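Local coordinates for cytoplasmic Protein STM1381 (Salmonella enterica subsp. enterica serovar Typhimurium, PDB 3SOZ), which is of unknown function but is probably a member of the glutamine amidotransferase-like family, at residues M4-I9 / I47-M52. Residues are numbered along the deposited sequence; the frame is centred on the assembly and turned at random.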
# COMPACT_ATOMS: atom_id res chain seq x y z
N MSE A 4 -7.38 -18.90 -34.91
CA MSE A 4 -7.32 -18.68 -33.44
C MSE A 4 -8.04 -17.40 -33.03
O MSE A 4 -7.78 -16.32 -33.57
CB MSE A 4 -5.87 -18.62 -32.94
CG MSE A 4 -5.71 -18.84 -31.42
SE MSE A 4 -3.87 -18.69 -30.68
CE MSE A 4 -4.27 -19.13 -28.81
N LYS A 5 -8.95 -17.56 -32.07
CA LYS A 5 -9.75 -16.48 -31.51
C LYS A 5 -9.43 -16.34 -30.01
O LYS A 5 -9.47 -17.31 -29.24
CB LYS A 5 -11.26 -16.74 -31.76
CG LYS A 5 -12.18 -15.55 -31.50
CD LYS A 5 -13.65 -15.85 -31.79
CE LYS A 5 -14.47 -14.55 -31.77
NZ LYS A 5 -15.86 -14.73 -32.28
N ILE A 6 -9.06 -15.12 -29.63
CA ILE A 6 -8.75 -14.81 -28.22
C ILE A 6 -9.53 -13.62 -27.69
O ILE A 6 -9.93 -12.69 -28.45
CB ILE A 6 -7.28 -14.51 -28.00
CG1 ILE A 6 -6.90 -13.25 -28.78
CG2 ILE A 6 -6.43 -15.71 -28.37
CD1 ILE A 6 -5.97 -12.35 -28.06
N LEU A 7 -9.71 -13.64 -26.37
CA LEU A 7 -10.22 -12.48 -25.63
C LEU A 7 -9.06 -11.62 -25.11
O LEU A 7 -8.25 -12.07 -24.27
CB LEU A 7 -11.08 -12.94 -24.45
CG LEU A 7 -11.85 -11.80 -23.79
CD1 LEU A 7 -12.83 -11.16 -24.74
CD2 LEU A 7 -12.52 -12.27 -22.50
N PHE A 8 -8.97 -10.39 -25.61
CA PHE A 8 -7.94 -9.50 -25.07
C PHE A 8 -8.38 -8.37 -24.14
O PHE A 8 -8.90 -7.34 -24.58
CB PHE A 8 -7.09 -8.91 -26.17
CG PHE A 8 -5.84 -8.31 -25.66
CD1 PHE A 8 -5.84 -7.03 -25.12
CD2 PHE A 8 -4.65 -9.00 -25.72
CE1 PHE A 8 -4.70 -6.47 -24.68
CE2 PHE A 8 -3.50 -8.45 -25.28
CZ PHE A 8 -3.52 -7.19 -24.76
N ILE A 9 -8.09 -8.59 -22.86
CA ILE A 9 -8.49 -7.66 -21.83
C ILE A 9 -7.36 -6.68 -21.45
O ILE A 9 -6.36 -7.07 -20.80
CB ILE A 9 -8.97 -8.46 -20.58
CG1 ILE A 9 -10.01 -9.53 -20.98
CG2 ILE A 9 -9.50 -7.54 -19.52
CD1 ILE A 9 -10.49 -10.33 -19.81
N ILE A 47 -4.54 -13.88 -35.96
CA ILE A 47 -5.24 -14.11 -34.72
C ILE A 47 -6.46 -13.21 -34.68
O ILE A 47 -6.39 -12.01 -34.96
CB ILE A 47 -4.33 -14.00 -33.48
CG1 ILE A 47 -3.30 -15.13 -33.49
CG2 ILE A 47 -5.17 -14.08 -32.20
CD1 ILE A 47 -2.31 -15.11 -32.35
N ASP A 48 -7.59 -13.84 -34.40
CA ASP A 48 -8.87 -13.17 -34.25
C ASP A 48 -8.98 -12.67 -32.80
O ASP A 48 -9.00 -13.46 -31.84
CB ASP A 48 -10.00 -14.16 -34.61
CG ASP A 48 -11.33 -13.45 -34.90
OD1 ASP A 48 -11.34 -12.52 -35.73
OD2 ASP A 48 -12.36 -13.86 -34.31
N VAL A 49 -9.04 -11.35 -32.66
CA VAL A 49 -9.01 -10.69 -31.35
C VAL A 49 -10.23 -9.84 -31.06
O VAL A 49 -10.44 -8.81 -31.71
CB VAL A 49 -7.73 -9.81 -31.15
CG1 VAL A 49 -7.74 -9.15 -29.77
CG2 VAL A 49 -6.46 -10.64 -31.31
N ASP A 50 -11.00 -10.30 -30.08
CA ASP A 50 -11.94 -9.43 -29.36
C ASP A 50 -11.15 -8.60 -28.30
O ASP A 50 -10.47 -9.18 -27.43
CB ASP A 50 -13.03 -10.29 -28.69
CG ASP A 50 -14.01 -10.92 -29.69
OD1 ASP A 50 -14.06 -10.47 -30.87
OD2 ASP A 50 -14.75 -11.87 -29.30
N TYR A 51 -11.19 -7.27 -28.44
CA TYR A 51 -10.57 -6.38 -27.46
C TYR A 51 -11.61 -6.04 -26.44
O TYR A 51 -12.66 -5.51 -26.77
CB TYR A 51 -10.07 -5.07 -28.11
CG TYR A 51 -9.36 -4.10 -27.14
CD1 TYR A 51 -8.59 -4.59 -26.09
CD2 TYR A 51 -9.43 -2.71 -27.31
CE1 TYR A 51 -7.94 -3.74 -25.21
CE2 TYR A 51 -8.77 -1.83 -26.41
CZ TYR A 51 -8.02 -2.37 -25.36
OH TYR A 51 -7.33 -1.60 -24.47
N MSE A 52 -11.34 -6.35 -25.19
CA MSE A 52 -12.29 -5.95 -24.16
C MSE A 52 -11.65 -4.93 -23.20
O MSE A 52 -10.90 -5.31 -22.30
CB MSE A 52 -12.85 -7.16 -23.44
CG MSE A 52 -13.68 -6.78 -22.29
SE MSE A 52 -14.68 -8.21 -21.46
CE MSE A 52 -13.28 -9.08 -20.53
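I6 and V49 meet side by side on the buried face of two parallel strands, 5-9 and 48-52, whose directions differ by 24°. Five backbone hydrogen bonds set the register, the carbonyls of M4, I6 and F8 alternating as acceptors with those of D48 and D50. On the carbonyl side four are nearly straight, though D50 N to I6 O is the most bent at its hydrogen (143°); the fifth, from M52 N to F8 O (2.7 Å), has its donor 40° above the carbonyl plane. The tight part is apolar: I6 CG1, between the backbone N and carbonyl carbon, lies 3.7 Å from V49 CG2, and F8 CB is equally close to V49 CG1. Beyond them, Y51 CD1 comes up to the edge of the F8 ring, 3.8 Å from F8 CD1. Helix 36-42 covers this face through L38, L39 and L42. On the other face L7, I9 and M52 are buried, but the K5, D48 and D50 end is looser and more solvent-exposed: K5 runs extended alongside D48, its CG 3.3 Å from D48 OD2, yet K5 NZ stays 4.1 Å from D48 OD2. With strand 73-77 on its far side, strand 5-9 is interior to the parallel part of a mixed sheet. Cohesion therefore rests on backbone bonds and apolar contact, charge attraction being probably a weak supplement, just beyond salt-bridge distance.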